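Local coordinates for glucanase (Clostridium thermocellum, PDB 5GXX), which probably hydrolyses beta-1,4-glucosidic bonds inside cellulose chains as a cellulosomal family 9 endoglucanase, at residues 140-145 with 195-200; 108-113 with 184-189; 200-205 with 219-224; 101-106 with 169-174. The protein carries 1 engineered substitution. All blocks are in the same frame, centred on the assembly; numbering follows the deposited sequence.

Interaction 1 of 4, residues 140-145 with 195-200. With CA (calcium ion), chain C.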
loop_
_atom_site.group_PDB
_atom_site.type_symbol
_atom_site.label_atom_id
_atom_site.label_comp_id
_atom_site.label_asym_id
_atom_site.label_seq_id
_atom_site.Cartn_x
_atom_site.Cartn_y
_atom_site.Cartn_z
ATOM N N LYS A 140 25.975 -13.068 -34.888
ATOM C CA LYS A 140 27.265 -13.352 -35.500
ATOM C C LYS A 140 28.104 -12.090 -35.674
ATOM O O LYS A 140 28.887 -11.980 -36.616
ATOM C CB LYS A 140 27.069 -14.059 -36.846
ATOM C CG LYS A 140 26.053 -13.378 -37.743
ATOM C CD LYS A 140 25.849 -14.102 -39.073
ATOM C CE LYS A 140 24.865 -13.312 -39.918
ATOM N NZ LYS A 140 24.808 -13.770 -41.333
ATOM N N GLY A 141 27.985 -11.162 -34.725
ATOM C CA GLY A 141 28.792 -9.942 -34.742
ATOM C C GLY A 141 30.277 -10.239 -34.878
ATOM O O GLY A 141 30.841 -11.019 -34.109
ATOM N N SER A 142 30.910 -9.620 -35.866
ATOM C CA SER A 142 32.314 -9.880 -36.162
ATOM C C SER A 142 33.234 -9.548 -34.975
ATOM O O SER A 142 34.187 -10.289 -34.730
ATOM C CB SER A 142 32.747 -9.191 -37.463
ATOM O OG SER A 142 32.125 -9.761 -38.633
ATOM N N ALA A 143 32.962 -8.460 -34.252
ATOM C CA ALA A 143 33.770 -8.091 -33.082
ATOM C C ALA A 143 33.667 -9.143 -31.984
ATOM O O ALA A 143 34.673 -9.713 -31.556
ATOM C CB ALA A 143 33.362 -6.721 -32.552
ATOM N N VAL A 144 32.447 -9.456 -31.562
ATOM C CA VAL A 144 32.296 -10.420 -30.475
ATOM C C VAL A 144 32.779 -11.811 -30.895
ATOM O O VAL A 144 33.500 -12.464 -30.133
ATOM C CB VAL A 144 30.885 -10.421 -29.846
ATOM C CG1 VAL A 144 29.833 -10.963 -30.816
ATOM C CG2 VAL A 144 30.873 -11.185 -28.521
ATOM N N VAL A 145 32.408 -12.268 -32.092
ATOM C CA VAL A 145 32.873 -13.579 -32.529
ATOM C C VAL A 145 34.381 -13.638 -32.776
ATOM O O VAL A 145 35.016 -14.658 -32.505
ATOM C CB VAL A 145 32.097 -14.065 -33.791
ATOM C CG1 VAL A 145 32.595 -15.429 -34.285
ATOM C CG2 VAL A 145 30.594 -14.163 -33.506
ATOM N N SER A 195 35.042 0.757 -32.158
ATOM C CA SER A 195 36.124 0.829 -33.128
ATOM C C SER A 195 35.779 0.065 -34.406
ATOM O O SER A 195 36.508 0.142 -35.382
ATOM C CB SER A 195 37.416 0.265 -32.532
ATOM O OG SER A 195 37.191 -1.032 -32.006
ATOM N N GLY A 196 34.691 -0.697 -34.399
ATOM C CA GLY A 196 34.411 -1.610 -35.497
ATOM C C GLY A 196 35.032 -2.969 -35.243
ATOM O O GLY A 196 35.492 -3.272 -34.132
ATOM N N PHE A 197 35.066 -3.779 -36.295
ATOM C CA PHE A 197 35.430 -5.185 -36.160
ATOM C C PHE A 197 36.757 -5.566 -36.831
ATOM O O PHE A 197 37.224 -6.692 -36.662
ATOM C CB PHE A 197 34.276 -6.067 -36.667
ATOM C CG PHE A 197 34.025 -5.914 -38.146
ATOM C CD1 PHE A 197 34.952 -6.414 -39.049
ATOM C CD2 PHE A 197 32.928 -5.208 -38.628
ATOM C CE1 PHE A 197 34.781 -6.270 -40.415
ATOM C CE2 PHE A 197 32.754 -5.037 -40.011
ATOM C CZ PHE A 197 33.689 -5.559 -40.898
ATOM N N TRP A 198 37.377 -4.647 -37.571
ATOM C CA TRP A 198 38.650 -4.970 -38.214
ATOM C C TRP A 198 39.762 -5.298 -37.212
ATOM O O TRP A 198 40.594 -6.179 -37.464
ATOM C CB TRP A 198 39.089 -3.879 -39.199
ATOM C CG TRP A 198 38.127 -3.675 -40.341
ATOM C CD1 TRP A 198 37.341 -2.581 -40.560
ATOM C CD2 TRP A 198 37.845 -4.590 -41.409
ATOM N NE1 TRP A 198 36.590 -2.752 -41.704
ATOM C CE2 TRP A 198 36.878 -3.980 -42.239
ATOM C CE3 TRP A 198 38.313 -5.870 -41.741
ATOM C CZ2 TRP A 198 36.378 -4.603 -43.391
ATOM C CZ3 TRP A 198 37.816 -6.487 -42.897
ATOM C CH2 TRP A 198 36.857 -5.851 -43.696
ATOM N N ASP A 199 39.802 -4.589 -36.087
ATOM C CA ASP A 199 40.797 -4.901 -35.067
ATOM C C ASP A 199 40.642 -6.301 -34.460
ATOM O O ASP A 199 41.646 -6.967 -34.217
ATOM C CB ASP A 199 40.781 -3.841 -33.953
ATOM C CG ASP A 199 39.383 -3.604 -33.389
ATOM O OD1 ASP A 199 38.580 -2.914 -34.054
ATOM O OD2 ASP A 199 39.085 -4.101 -32.280
ATOM N N GLU A 200 39.415 -6.764 -34.231
ATOM C CA GLU A 200 39.217 -8.131 -33.747
ATOM C C GLU A 200 39.680 -9.162 -34.776
ATOM O O GLU A 200 40.243 -10.199 -34.422
ATOM C CB GLU A 200 37.754 -8.421 -33.387
ATOM C CG GLU A 200 37.220 -7.754 -32.122
ATOM C CD GLU A 200 36.903 -6.290 -32.296
ATOM O OE1 GLU A 200 36.935 -5.808 -33.455
ATOM O OE2 GLU A 200 36.611 -5.614 -31.279
HETATM CA CA CA C . 36.829 -3.513 -32.254
HETATM O O HOH W 1 34.764 -3.076 -31.430
#
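A calcium site built round the start of helix 198-212 backs onto the first turn of helix 142-158, where E200 lies against A143 and F197 against S142. The CG of E200 passes 3.3 Å from the backbone O of A143, and the A143 methyl CB sits 3.6 Å from E200 CD, against the middle of the carboxylate. That carboxylate grips the ion unevenly, with OE2 of E200 2.3 Å and OE1 of E200 2.6 Å from the calcium ion. A bend at chi2 of E200 (77°) brings the group round to the metal. D199 is bidentate in the same lopsided way, while S195 OG, G196 O, a water and the backbone O of D246 complete eight oxygen ligands. Positive phi at G196 suits a glycine, and its carbonyl oxygen is 2.3 Å from the calcium ion.

Both helices belong to the family 9 catalytic module, whose fold is an (alpha/alpha)6 barrel, and the ion joins S195 and G196 of the loop to D199 and E200 in the first turn of the second helix, which probably steadies that loop. Beside the metal, F197 CB meets S142 CB at 3.6 Å, and S142 OG stands over one ring face, offset toward the rim. A chi1 of 65° carries the phenyl ring away from helix 142-158 and onto the next residue, its CE1 3.5 Å above the plane of the W198 ring, over its centre. The two segments share no hydrogen bond: S142 OG is bonded instead to A175 O and S180 N, and A143 N to D181 OD1.

Interaction 2 of 4, residues 108-113 with 184-189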
loop_
_atom_site.group_PDB
_atom_site.type_symbol
_atom_site.label_atom_id
_atom_site.label_comp_id
_atom_site.label_asym_id
_atom_site.label_seq_id
_atom_site.Cartn_x
_atom_site.Cartn_y
_atom_site.Cartn_z
ATOM N N VAL A 108 26.489 -17.577 -32.612
ATOM C CA VAL A 108 26.848 -17.943 -31.240
ATOM C C VAL A 108 25.864 -17.269 -30.298
ATOM O O VAL A 108 25.267 -16.254 -30.673
ATOM C CB VAL A 108 28.305 -17.515 -30.873
ATOM C CG1 VAL A 108 29.323 -18.220 -31.779
ATOM C CG2 VAL A 108 28.494 -15.988 -30.911
ATOM N N VAL A 109 25.689 -17.833 -29.104
ATOM C CA VAL A 109 25.099 -17.106 -27.983
ATOM C C VAL A 109 26.169 -16.095 -27.579
ATOM O O VAL A 109 27.293 -16.499 -27.266
ATOM C CB VAL A 109 24.809 -18.021 -26.774
ATOM C CG1 VAL A 109 24.391 -17.192 -25.566
ATOM C CG2 VAL A 109 23.717 -19.034 -27.114
ATOM N N TYR A 110 25.826 -14.809 -27.595
ATOM C CA TYR A 110 26.808 -13.760 -27.282
ATOM C C TYR A 110 26.508 -12.944 -26.033
ATOM O O TYR A 110 27.288 -12.060 -25.673
ATOM C CB TYR A 110 27.027 -12.840 -28.493
ATOM C CG TYR A 110 25.922 -11.846 -28.809
ATOM C CD1 TYR A 110 24.852 -12.193 -29.640
ATOM C CD2 TYR A 110 25.969 -10.538 -28.317
ATOM C CE1 TYR A 110 23.855 -11.263 -29.946
ATOM C CE2 TYR A 110 24.973 -9.608 -28.604
ATOM C CZ TYR A 110 23.922 -9.976 -29.435
ATOM O OH TYR A 110 22.934 -9.057 -29.722
ATOM N N GLN A 111 25.383 -13.221 -25.381
ATOM C CA GLN A 111 25.042 -12.552 -24.142
ATOM C C GLN A 111 24.054 -13.377 -23.335
ATOM O O GLN A 111 23.154 -14.003 -23.894
ATOM C CB GLN A 111 24.470 -11.163 -24.439
ATOM C CG GLN A 111 24.227 -10.305 -23.212
ATOM C CD GLN A 111 23.989 -8.855 -23.547
ATOM O OE1 GLN A 111 24.696 -8.260 -24.359
ATOM N NE2 GLN A 111 23.007 -8.264 -22.884
ATOM N N ILE A 112 24.209 -13.387 -22.014
ATOM C CA ILE A 112 23.195 -13.948 -21.122
ATOM C C ILE A 112 22.803 -12.860 -20.137
ATOM O O ILE A 112 23.651 -12.302 -19.450
ATOM C CB ILE A 112 23.672 -15.174 -20.305
ATOM C CG1 ILE A 112 24.229 -16.312 -21.175
ATOM C CG2 ILE A 112 22.554 -15.685 -19.370
ATOM C CD1 ILE A 112 23.250 -16.976 -22.128
ATOM N N GLY A 113 21.518 -12.533 -20.079
ATOM C CA GLY A 113 21.059 -11.445 -19.234
ATOM C C GLY A 113 20.858 -10.150 -20.004
ATOM O O GLY A 113 21.550 -9.861 -20.990
ATOM N N TYR A 184 25.116 -7.534 -33.499
ATOM C CA TYR A 184 25.594 -7.299 -32.147
ATOM C C TYR A 184 24.876 -6.072 -31.588
ATOM O O TYR A 184 25.273 -4.935 -31.853
ATOM C CB TYR A 184 27.119 -7.152 -32.166
ATOM C CG TYR A 184 27.777 -6.896 -30.820
ATOM C CD1 TYR A 184 27.791 -7.880 -29.838
ATOM C CD2 TYR A 184 28.426 -5.684 -30.553
ATOM C CE1 TYR A 184 28.398 -7.648 -28.599
ATOM C CE2 TYR A 184 29.045 -5.443 -29.321
ATOM C CZ TYR A 184 29.023 -6.433 -28.349
ATOM O OH TYR A 184 29.625 -6.211 -27.132
ATOM N N THR A 185 23.782 -6.320 -30.870
ATOM C CA THR A 185 22.900 -5.270 -30.358
ATOM C C THR A 185 22.585 -5.323 -28.857
ATOM O O THR A 185 22.369 -4.272 -28.238
ATOM C CB THR A 185 21.550 -5.210 -31.139
ATOM O OG1 THR A 185 20.835 -6.439 -30.959
ATOM C CG2 THR A 185 21.782 -4.915 -32.631
ATOM N N ALA A 186 22.580 -6.515 -28.263
ATOM C CA ALA A 186 22.096 -6.686 -26.900
ATOM C C ALA A 186 22.980 -5.959 -25.890
ATOM O O ALA A 186 22.530 -5.645 -24.787
ATOM C CB ALA A 186 21.983 -8.162 -26.554
ATOM N N ALA A 187 24.231 -5.695 -26.273
ATOM C CA ALA A 187 25.191 -5.028 -25.384
ATOM C C ALA A 187 25.312 -3.525 -25.651
ATOM O O ALA A 187 26.175 -2.862 -25.073
ATOM C CB ALA A 187 26.556 -5.692 -25.478
ATOM N N ASN A 188 24.466 -2.966 -26.513
ATOM C CA ASN A 188 24.568 -1.538 -26.787
ATOM C C ASN A 188 24.329 -0.664 -25.565
ATOM O O ASN A 188 23.367 -0.856 -24.821
ATOM C CB ASN A 188 23.587 -1.125 -27.870
ATOM C CG ASN A 188 24.009 -1.607 -29.235
ATOM O OD1 ASN A 188 25.064 -2.230 -29.397
ATOM N ND2 ASN A 188 23.194 -1.300 -30.232
ATOM N N GLY A 189 25.238 0.288 -25.382
ATOM C CA GLY A 189 25.240 1.164 -24.225
ATOM C C GLY A 189 26.005 0.557 -23.060
ATOM O O GLY A 189 26.253 1.274 -22.097
HETATM O O HOH W 2 20.868 -5.718 -22.713
#
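Y110 and Q111, neighbours on the central strand (108-112) of a three-stranded antiparallel sheet, reach out to the loop 184-189, whose residues T185 to N188 form a type I turn with A186 at its second position. The phenol of Y110 is the main probe. Its OH accepts from two successive backbone amides, T185 N at 3.1 Å and A186 N at 3.0 Å, both bonds close to straight; A186 N lies at the ring edge, in its plane. One oxygen of a buried side chain thus serves two successive N-H groups at the start of the turn. Behind the hydroxyl, Y110 CE2 touches Y184 CD1 at 3.5 Å, the ring planes being inclined at 51°. V144 of helix 142-158 packs against both tyrosines.

Q111 works from the same strand. With CG anti to the backbone N and the chain extended beyond it, its amide comes up to the A186 side of the turn. One bond pins the orientation of this amide: Q111 NE2 donates to G113 O at 2.9 Å and 175°, in the amide plane. A longer bond runs from Q111 NE2 to A186 O at 3.3 Å, arriving above the carbonyl plane (74° out of it) instead of along a lone pair. The A186 methyl lodges between the two long side chains, its CB 3.4 Å from Y110 OH and 3.5 Å from Q111 OE1. A water, held weakly by Q111 NE2, donates to A186 O at 2.7 Å.

Interaction 3 of 4, residues 200-205 with 219-224. With CA (calcium ion), chain C.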
loop_
_atom_site.group_PDB
_atom_site.type_symbol
_atom_site.label_atom_id
_atom_site.label_comp_id
_atom_site.label_asym_id
_atom_site.label_seq_id
_atom_site.Cartn_x
_atom_site.Cartn_y
_atom_site.Cartn_z
ATOM N N GLU A 200 39.415 -6.764 -34.231
ATOM C CA GLU A 200 39.217 -8.131 -33.747
ATOM C C GLU A 200 39.680 -9.162 -34.776
ATOM O O GLU A 200 40.243 -10.199 -34.422
ATOM C CB GLU A 200 37.754 -8.421 -33.387
ATOM C CG GLU A 200 37.220 -7.754 -32.122
ATOM C CD GLU A 200 36.903 -6.290 -32.296
ATOM O OE1 GLU A 200 36.935 -5.808 -33.455
ATOM O OE2 GLU A 200 36.611 -5.614 -31.279
ATOM N N LEU A 201 39.419 -8.898 -36.052
ATOM C CA LEU A 201 39.894 -9.848 -37.065
ATOM C C LEU A 201 41.415 -9.907 -37.105
ATOM O O LEU A 201 41.978 -10.990 -37.251
ATOM C CB LEU A 201 39.321 -9.566 -38.463
ATOM C CG LEU A 201 37.804 -9.665 -38.595
ATOM C CD1 LEU A 201 37.442 -9.263 -40.042
ATOM C CD2 LEU A 201 37.316 -11.080 -38.280
ATOM N N LEU A 202 42.059 -8.747 -37.003
ATOM C CA LEU A 202 43.512 -8.681 -36.853
ATOM C C LEU A 202 44.034 -9.486 -35.667
ATOM O O LEU A 202 44.965 -10.281 -35.805
ATOM C CB LEU A 202 43.957 -7.221 -36.669
ATOM C CG LEU A 202 45.452 -6.995 -36.411
ATOM C CD1 LEU A 202 46.317 -7.532 -37.546
ATOM C CD2 LEU A 202 45.678 -5.501 -36.204
ATOM N N TRP A 203 43.457 -9.235 -34.498
ATOM C CA TRP A 203 43.839 -9.876 -33.242
ATOM C C TRP A 203 43.649 -11.382 -33.336
ATOM O O TRP A 203 44.555 -12.146 -33.015
ATOM C CB TRP A 203 42.976 -9.255 -32.139
ATOM C CG TRP A 203 43.035 -9.720 -30.712
ATOM C CD1 TRP A 203 41.987 -10.214 -30.008
ATOM C CD2 TRP A 203 44.128 -9.617 -29.779
ATOM N NE1 TRP A 203 42.342 -10.461 -28.700
ATOM C CE2 TRP A 203 43.653 -10.094 -28.531
ATOM C CE3 TRP A 203 45.446 -9.161 -29.868
ATOM C CZ2 TRP A 203 44.459 -10.151 -27.391
ATOM C CZ3 TRP A 203 46.243 -9.234 -28.734
ATOM C CH2 TRP A 203 45.747 -9.713 -27.517
ATOM N N ALA A 204 42.497 -11.813 -33.838
ATOM C CA ALA A 204 42.233 -13.240 -33.923
ATOM C C ALA A 204 43.137 -13.943 -34.941
ATOM O O ALA A 204 43.704 -14.997 -34.631
ATOM C CB ALA A 204 40.765 -13.471 -34.249
ATOM N N SER A 205 43.283 -13.371 -36.138
ATOM C CA SER A 205 44.151 -13.969 -37.156
ATOM C C SER A 205 45.610 -14.025 -36.693
ATOM O O SER A 205 46.312 -14.997 -36.982
ATOM C CB SER A 205 44.011 -13.287 -38.532
ATOM O OG SER A 205 44.295 -11.896 -38.486
ATOM N N ASP A 219 48.885 -13.661 -43.657
ATOM C CA ASP A 219 48.449 -12.856 -44.793
ATOM C C ASP A 219 47.143 -12.126 -44.545
ATOM O O ASP A 219 47.017 -10.951 -44.897
ATOM C CB ASP A 219 48.331 -13.724 -46.041
ATOM C CG ASP A 219 49.677 -13.997 -46.661
ATOM O OD1 ASP A 219 50.623 -13.240 -46.358
ATOM O OD2 ASP A 219 49.790 -14.955 -47.449
ATOM N N LYS A 220 46.191 -12.827 -43.940
ATOM C CA LYS A 220 44.941 -12.223 -43.482
ATOM C C LYS A 220 45.215 -11.054 -42.529
ATOM O O LYS A 220 44.714 -9.943 -42.715
ATOM C CB LYS A 220 44.068 -13.284 -42.797
ATOM C CG LYS A 220 43.366 -14.241 -43.751
ATOM C CD LYS A 220 42.010 -13.670 -44.136
ATOM C CE LYS A 220 41.205 -14.587 -45.043
ATOM N NZ LYS A 220 39.971 -13.841 -45.397
ATOM N N ALA A 221 46.012 -11.320 -41.501
ATOM C CA ALA A 221 46.336 -10.297 -40.501
ATOM C C ALA A 221 46.843 -9.024 -41.175
ATOM O O ALA A 221 46.309 -7.930 -40.948
ATOM C CB ALA A 221 47.366 -10.835 -39.510
ATOM N N GLU A 222 47.846 -9.189 -42.034
ATOM C CA GLU A 222 48.465 -8.050 -42.710
ATOM C C GLU A 222 47.503 -7.317 -43.643
ATOM O O GLU A 222 47.601 -6.099 -43.793
ATOM C CB GLU A 222 49.784 -8.451 -43.376
ATOM C CG GLU A 222 50.783 -8.987 -42.359
ATOM C CD GLU A 222 52.223 -8.961 -42.819
ATOM O OE1 GLU A 222 52.629 -9.896 -43.554
ATOM O OE2 GLU A 222 52.955 -8.022 -42.424
ATOM N N SER A 223 46.521 -8.039 -44.179
ATOM C CA SER A 223 45.478 -7.464 -45.024
ATOM C C SER A 223 44.494 -6.560 -44.275
ATOM O O SER A 223 43.805 -5.736 -44.879
ATOM C CB SER A 223 44.717 -8.580 -45.749
ATOM O OG SER A 223 43.621 -9.074 -44.996
ATOM N N TYR A 224 44.406 -6.717 -42.957
ATOM C CA TYR A 224 43.454 -5.931 -42.177
ATOM C C TYR A 224 43.998 -4.571 -41.763
ATOM O O TYR A 224 43.209 -3.677 -41.451
ATOM C CB TYR A 224 43.005 -6.676 -40.916
ATOM C CG TYR A 224 42.323 -8.003 -41.159
ATOM C CD1 TYR A 224 41.199 -8.103 -41.974
ATOM C CD2 TYR A 224 42.787 -9.156 -40.536
ATOM C CE1 TYR A 224 40.577 -9.329 -42.189
ATOM C CE2 TYR A 224 42.165 -10.383 -40.740
ATOM C CZ TYR A 224 41.067 -10.463 -41.571
ATOM O OH TYR A 224 40.453 -11.693 -41.755
HETATM CA CA CA C . 36.829 -3.513 -32.254
HETATM O O HOH W 1 34.764 -3.076 -31.430
#
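Helices 200-205 and 219-224 run nearly antiparallel, their axes 8.5 Å apart at a signed crossing angle of -156°, with L202 and A221 facing each other at a CA to CA separation of 4.9 Å. They are parts of consecutive helices, 198-212 and 215-224, and so form an alpha-helical hairpin in the family 9 catalytic module.

The Y224 ring is the central piece. L201 CB sits over one face, 3.8 Å from the ring centroid and 15° off the normal, a CH-pi contact in which the two side chains cross at about a right angle. The opposite face is approached near its rim by K220 O from the ring's own helix. At the edge, in the ring plane, S205 OG lies 3.5 Å from Y224 CE2. Alongside the ring, L202 CD1 meets A221 O at 3.4 Å, and S205 OG touches A221 CB at the same distance.

S205 OG is placed by its chi1 of 58°, which points it back along its own helix to donate to L201 O at 2.8 Å. That carbonyl also receives the backbone N of S205, and the two donors come from opposite faces of its plane. Beyond the ring, Y224 OH bonds to D176 OD1 of helix 162-178, whose OD2 forms a salt bridge with K220 NZ. With the serine proton committed within its own helix and the phenol satisfied by D176, the hairpin is closed by van der Waals and CH-pi contact, without a direct hydrogen bond between its two segments.

Interaction 4 of 4, residues 101-106 with 169-174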
loop_
_atom_site.group_PDB
_atom_site.type_symbol
_atom_site.label_atom_id
_atom_site.label_comp_id
_atom_site.label_asym_id
_atom_site.label_seq_id
_atom_site.Cartn_x
_atom_site.Cartn_y
_atom_site.Cartn_z
ATOM N N ALA A 101 30.876 -23.499 -25.390
ATOM C CA ALA A 101 29.477 -23.856 -25.168
ATOM C C ALA A 101 28.487 -22.900 -25.825
ATOM O O ALA A 101 27.315 -23.243 -26.000
ATOM C CB ALA A 101 29.180 -24.041 -23.678
ATOM N N CYS A 102 28.957 -21.714 -26.209
ATOM C CA CYS A 102 28.123 -20.713 -26.884
ATOM C C CYS A 102 27.896 -20.986 -28.376
ATOM O O CYS A 102 27.092 -20.297 -29.001
ATOM C CB CYS A 102 28.765 -19.333 -26.789
ATOM S SG CYS A 102 28.600 -18.584 -25.150
ATOM N N ASP A 103 28.597 -21.966 -28.940
ATOM C CA ASP A 103 28.485 -22.265 -30.363
ATOM C C ASP A 103 27.054 -22.614 -30.771
ATOM O O ASP A 103 26.422 -23.456 -30.132
ATOM C CB ASP A 103 29.394 -23.445 -30.726
ATOM C CG ASP A 103 29.343 -23.804 -32.199
ATOM O OD1 ASP A 103 29.312 -22.904 -33.066
ATOM O OD2 ASP A 103 29.354 -25.021 -32.478
ATOM N N ARG A 104 26.559 -21.979 -31.833
ATOM C CA ARG A 104 25.280 -22.359 -32.438
ATOM C C ARG A 104 25.466 -22.518 -33.952
ATOM O O ARG A 104 24.518 -22.369 -34.725
ATOM C CB ARG A 104 24.172 -21.347 -32.097
ATOM C CG ARG A 104 23.798 -21.209 -30.610
ATOM C CD ARG A 104 23.209 -22.492 -30.051
ATOM N NE ARG A 104 22.785 -22.453 -28.652
ATOM C CZ ARG A 104 23.534 -22.783 -27.597
ATOM N NH1 ARG A 104 24.812 -23.152 -27.720
ATOM N NH2 ARG A 104 22.978 -22.726 -26.395
ATOM N N GLY A 105 26.708 -22.775 -34.365
ATOM C CA GLY A 105 27.066 -23.047 -35.761
ATOM C C GLY A 105 27.311 -21.849 -36.659
ATOM O O GLY A 105 28.450 -21.410 -36.853
ATOM N N ASP A 106 26.227 -21.337 -37.227
ATOM C CA ASP A 106 26.233 -20.161 -38.086
ATOM C C ASP A 106 26.117 -18.889 -37.238
ATOM O O ASP A 106 25.948 -17.786 -37.764
ATOM C CB ASP A 106 25.009 -20.275 -38.990
ATOM C CG ASP A 106 23.780 -20.750 -38.217
ATOM O OD1 ASP A 106 23.296 -19.981 -37.350
ATOM O OD2 ASP A 106 23.324 -21.900 -38.436
ATOM N N LYS A 169 39.056 -21.605 -34.851
ATOM C CA LYS A 169 38.954 -21.563 -36.304
ATOM C C LYS A 169 37.506 -21.437 -36.762
ATOM O O LYS A 169 37.243 -20.721 -37.732
ATOM C CB LYS A 169 39.570 -22.820 -36.911
ATOM C CG LYS A 169 41.072 -22.921 -36.749
ATOM C CD LYS A 169 41.587 -24.235 -37.323
ATOM C CE LYS A 169 43.095 -24.330 -37.217
ATOM N NZ LYS A 169 43.587 -25.455 -38.074
ATOM N N LYS A 170 36.588 -22.120 -36.071
ATOM C CA LYS A 170 35.166 -22.032 -36.400
ATOM C C LYS A 170 34.721 -20.574 -36.295
ATOM O O LYS A 170 34.126 -20.007 -37.214
ATOM C CB LYS A 170 34.307 -22.893 -35.465
ATOM C CG LYS A 170 34.132 -24.365 -35.799
ATOM C CD LYS A 170 33.125 -24.964 -34.823
ATOM C CE LYS A 170 33.080 -26.484 -34.878
ATOM N NZ LYS A 170 32.402 -26.961 -36.112
ATOM N N TYR A 171 35.067 -19.952 -35.170
ATOM C CA TYR A 171 34.617 -18.600 -34.889
ATOM C C TYR A 171 35.288 -17.569 -35.793
ATOM O O TYR A 171 34.627 -16.656 -36.286
ATOM C CB TYR A 171 34.805 -18.264 -33.406
ATOM C CG TYR A 171 33.938 -19.070 -32.462
ATOM C CD1 TYR A 171 32.855 -19.836 -32.918
ATOM C CD2 TYR A 171 34.191 -19.071 -31.096
ATOM C CE1 TYR A 171 32.060 -20.548 -32.027
ATOM C CE2 TYR A 171 33.395 -19.778 -30.209
ATOM C CZ TYR A 171 32.339 -20.524 -30.677
ATOM O OH TYR A 171 31.579 -21.230 -29.780
ATOM N N PHE A 172 36.576 -17.752 -36.075
ATOM C CA PHE A 172 37.256 -16.805 -36.939
ATOM C C PHE A 172 36.667 -16.842 -38.344
ATOM O O PHE A 172 36.429 -15.803 -38.951
ATOM C CB PHE A 172 38.768 -17.007 -36.996
ATOM C CG PHE A 172 39.413 -16.138 -38.033
ATOM C CD1 PHE A 172 39.661 -14.790 -37.783
ATOM C CD2 PHE A 172 39.703 -16.641 -39.286
ATOM C CE1 PHE A 172 40.218 -13.978 -38.762
ATOM C CE2 PHE A 172 40.261 -15.836 -40.274
ATOM C CZ PHE A 172 40.510 -14.497 -40.019
ATOM N N GLU A 173 36.404 -18.044 -38.843
ATOM C CA GLU A 173 35.835 -18.145 -40.175
ATOM C C GLU A 173 34.484 -17.437 -40.267
ATOM O O GLU A 173 34.205 -16.787 -41.283
ATOM C CB GLU A 173 35.753 -19.614 -40.602
ATOM C CG GLU A 173 37.116 -20.201 -40.948
ATOM C CD GLU A 173 37.155 -21.722 -40.888
ATOM O OE1 GLU A 173 36.079 -22.364 -40.823
ATOM O OE2 GLU A 173 38.271 -22.291 -40.902
ATOM N N LEU A 174 33.659 -17.585 -39.229
ATOM C CA LEU A 174 32.333 -16.973 -39.173
ATOM C C LEU A 174 32.469 -15.465 -39.094
ATOM O O LEU A 174 31.788 -14.720 -39.788
ATOM C CB LEU A 174 31.520 -17.480 -37.976
ATOM C CG LEU A 174 30.198 -16.771 -37.648
ATOM C CD1 LEU A 174 29.224 -16.892 -38.809
ATOM C CD2 LEU A 174 29.544 -17.270 -36.362
#
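The phenol ring of Y171 meets D103 at its edge: D103 OD1 lies in the ring plane, 3.8 Å from Y171 CE1, and the carboxylate plane is turned 54° from that of the ring. V145, M148, A149 and L152 of helix 142-158 also touch the Y171 side chain. The hydroxyl runs in beside the backbone of the loop, with Y171 OH 3.3 Å from D103 CB. D103 N is also near Y171 OH, but the angle is too poor for a hydrogen bond; the polar partner of the phenol is L99 O, in helix 85-101.

D103 itself shapes the turn that leads from helix 85-101 into strand 108-112, within the family 9 catalytic module that also holds helix 162-178. Its CG stands anti to the backbone N (chi1 -179°), and OD1 of D103 accepts from G105 N at 2.9 Å, an Asx turn whose donor comes from well above the carboxylate plane. On the other side of the loop R104 NH1 donates to A101 O at 3.0 Å and to D103 O at 2.9 Å, tying the helix end to the turn. One turn further along helix 162-178, L174 CD1 rests 3.6 Å from D106 O, so the second half of the loop lies on an isobutyl group.

Between the two segments the contact is van der Waals; the loop's own polar bonds are internal, and Y171 OH ties the helix to L99 O, just before the loop. K170 NZ is 5.1 Å from D103 OD2, too far for a salt bridge, though the opposite charges probably attract weakly.

Read from the N terminus, the segments 101-106, 108-113 and 140-145 come first, and their partners 169-174, 184-189 and 195-200 follow in the same order. Interactions 4, 2 and 1 therefore close long loops that all cross one another. Interaction 3 starts at E200, where interaction 1 ends, and closes a short hairpin in series with the rest. Interactions 4 and 2 join where the loop meets the start of strand 108-112, through a probable V109 N to C102 O hydrogen bond (2.8 Å). V145 and V144 of interaction 1 pack on V108 and Y184 of interaction 2, while F172 of helix segment 169-174 packs on interaction 3. Together they bind sheet, calcium site and four successive helices of the catalytic module.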